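Local coordinates for protein phenylacetate-coenzyme A ligase (Bacteroides vulgatus, PDB 3LAX) that is an AMP-binding enzyme of the ligase type, present here as a small alpha/beta fragment that matches the family's C-terminal domain, at residues T67-I70 and T71-L74. Residues are numbered along the deposited sequence; the frame is centred on the assembly and turned at random. Where two conformers were deposited one is given.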
ATOM      1  N   THR A  67     -11.362  -0.707  -2.523  1.00 15.56           N
ATOM      2  CA  THR A  67     -10.229   0.182  -2.756  1.00 15.45           C
ATOM      3  C   THR A  67     -10.447   1.503  -2.014  1.00 15.20           C
ATOM      4  O   THR A  67      -9.534   2.022  -1.360  1.00 15.78           O
ATOM      5  CB  THR A  67     -10.035   0.440  -4.266  1.00 16.34           C
ATOM      6  OG1 THR A  67      -9.749  -0.799  -4.926  1.00 16.50           O
ATOM      7  CG2 THR A  67      -8.862   1.393  -4.502  1.00 17.90           C
ATOM      8  N   ARG A  68     -11.663   2.038  -2.096  1.00 16.12           N
ATOM      9  CA  ARG A  68     -12.029   3.291  -1.430  1.00 17.02           C
ATOM     10  C   ARG A  68     -11.885   3.171   0.084  1.00 16.05           C
ATOM     11  O   ARG A  68     -11.318   4.057   0.739  1.00 17.22           O
ATOM     12  CB  ARG A  68     -13.469   3.652  -1.801  1.00 19.77           C
ATOM     13  CG  ARG A  68     -14.097   4.830  -1.062  1.00 23.05           C
ATOM     14  CD  ARG A  68     -15.634   4.750  -1.243  1.00 27.05           C
ATOM     15  NE  ARG A  68     -16.340   5.973  -0.863  1.00 32.62           N
ATOM     16  CZ  ARG A  68     -17.664   6.090  -0.785  1.00 37.89           C
ATOM     17  NH1 ARG A  68     -18.451   5.052  -1.042  1.00 42.80           N
ATOM     18  NH2 ARG A  68     -18.206   7.251  -0.442  1.00 40.35           N
ATOM     19  N   GLU A  69     -12.382   2.083   0.653  1.00 15.73           N
ATOM     20  CA  GLU A  69     -12.326   1.908   2.103  1.00 16.92           C
ATOM     21  C   GLU A  69     -10.887   1.771   2.599  1.00 15.07           C
ATOM     22  O   GLU A  69     -10.517   2.345   3.630  1.00 15.96           O
ATOM     23  CB  GLU A  69     -13.163   0.699   2.531  1.00 17.22           C
ATOM     24  CG  GLU A  69     -13.090   0.397   4.028  1.00 19.66           C
ATOM     25  CD  GLU A  69     -13.636   1.515   4.920  1.00 21.98           C
ATOM     26  OE1 GLU A  69     -14.268   2.479   4.429  1.00 23.39           O
ATOM     27  OE2 GLU A  69     -13.437   1.409   6.140  1.00 22.91           O
ATOM     28  N   ILE A  70     -10.061   1.032   1.873  1.00 15.61           N
ATOM     29  CA  ILE A  70      -8.647   0.906   2.239  1.00 15.08           C
ATOM     30  C   ILE A  70      -7.969   2.275   2.190  1.00 14.81           C
ATOM     31  O   ILE A  70      -7.213   2.654   3.101  1.00 14.63           O
ATOM     32  CB  ILE A  70      -7.904  -0.091   1.310  1.00 14.70           C
ATOM     33  CG1 ILE A  70      -8.464  -1.508   1.491  1.00 15.36           C
ATOM     34  CG2 ILE A  70      -6.397  -0.065   1.586  1.00 16.90           C
ATOM     35  CD1 ILE A  70      -8.197  -2.457   0.316  1.00 17.11           C
ATOM     36  N   THR A  71      -8.234   3.025   1.124  1.00 15.23           N
ATOM     37  CA  THR A  71      -7.635   4.349   0.958  1.00 14.83           C
ATOM     38  C   THR A  71      -8.002   5.265   2.130  1.00 15.20           C
ATOM     39  O   THR A  71      -7.145   5.951   2.699  1.00 16.23           O
ATOM     40  CB  THR A  71      -8.060   4.990  -0.373  1.00 15.28           C
ATOM     41  OG1 THR A  71      -7.699   4.111  -1.447  1.00 15.72           O
ATOM     42  CG2 THR A  71      -7.361   6.330  -0.588  1.00 17.40           C
ATOM     43  N   ARG A  72      -9.277   5.261   2.493  1.00 15.53           N
ATOM     44  CA  ARG A  72      -9.796   6.063   3.596  0.50 17.07           C
ATOM     45  C   ARG A  72      -9.094   5.708   4.907  1.00 15.01           C
ATOM     46  O   ARG A  72      -8.612   6.578   5.634  1.00 15.40           O
ATOM     47  CB  ARG A  72     -11.298   5.781   3.715  0.50 20.90           C
ATOM     48  CG  ARG A  72     -12.119   6.767   4.516  0.50 25.48           C
ATOM     49  CD  ARG A  72     -13.589   6.683   4.074  0.50 27.99           C
ATOM     50  NE  ARG A  72     -13.926   5.373   3.514  0.50 28.65           N
ATOM     51  CZ  ARG A  72     -14.890   5.164   2.620  0.50 27.78           C
ATOM     52  NH1 ARG A  72     -15.608   6.186   2.179  0.50 29.18           N
ATOM     53  NH2 ARG A  72     -15.136   3.934   2.161  0.50 23.90           N
ATOM     54  N   GLN A  73      -9.043   4.416   5.213  1.00 14.59           N
ATOM     55  CA  GLN A  73      -8.424   3.972   6.461  1.00 15.72           C
ATOM     56  C   GLN A  73      -6.940   4.300   6.499  1.00 14.55           C
ATOM     57  O   GLN A  73      -6.418   4.716   7.546  1.00 15.11           O
ATOM     58  CB  GLN A  73      -8.633   2.479   6.693  1.00 15.75           C
ATOM     59  CG  GLN A  73     -10.062   2.127   7.096  1.00 18.19           C
ATOM     60  CD  GLN A  73     -10.167   0.708   7.596  1.00 20.97           C
ATOM     61  OE1 GLN A  73      -9.205   0.156   8.130  1.00 23.29           O
ATOM     62  NE2 GLN A  73     -11.328   0.095   7.406  1.00 22.52           N
ATOM     63  N   LEU A  74      -6.244   4.117   5.379  1.00 13.89           N
ATOM     64  CA  LEU A  74      -4.810   4.437   5.343  1.00 13.33           C
ATOM     65  C   LEU A  74      -4.582   5.937   5.532  1.00 14.49           C
ATOM     66  O   LEU A  74      -3.705   6.346   6.303  1.00 15.00           O
ATOM     67  CB  LEU A  74      -4.142   3.950   4.048  1.00 15.35           C
ATOM     68  CG  LEU A  74      -4.088   2.429   3.901  1.00 13.45           C
ATOM     69  CD1 LEU A  74      -3.456   2.044   2.582  1.00 14.91           C
ATOM     70  CD2 LEU A  74      -3.300   1.829   5.066  1.00 15.67           C
TER
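Glu-69 sets its carboxylate against the side chains of Arg-72 and Gln-73, one turn further on, giving OE1 to the first and OE2 to the second. All eight residues belong to helix 60-78, the crossover helix of a beta-alpha-beta unit between strands 43-52 and 83-87, and main-chain i to i+4 bonds run throughout. The carboxylate gets there because the Glu-69 chain, with CG anti to the backbone N (chi1 177°), folds back at chi2. In the conformer described, one of two for Arg-72, OE1 lies at the edge of the guanidinium, 2.8 Å from NH2 in a salt bridge; NE adds a second, longer bond, and both are weak because the N-H directions are badly bent. The bond from Gln-73 NE2 to Glu-69 OE2 is nearly straight, also 2.8 Å, and uses the anti side of the carboxylate, with the amide plane turned almost perpendicular to it.

Arg-72 also brings one guanidinium face over CG of Arg-68, and its NH1 comes 3.1 Å from NE of Arg-68. These like charges sit at the exposed side, where the carboxylate probably offsets part of the repulsion. On the inner side Ile-70 and Leu-74 lie side by side, CG2 to CD1 3.8 Å, and pack on helix 16-24, with Ile-70 also reaching strand 83-87. Thr-67 turns its own hydroxyl back to the carbonyl of Leu-63, while its carbonyl O takes two donors from opposite faces of its plane: Thr-71 N at 3.0 Å and Thr-71 OG1 at 2.8 Å.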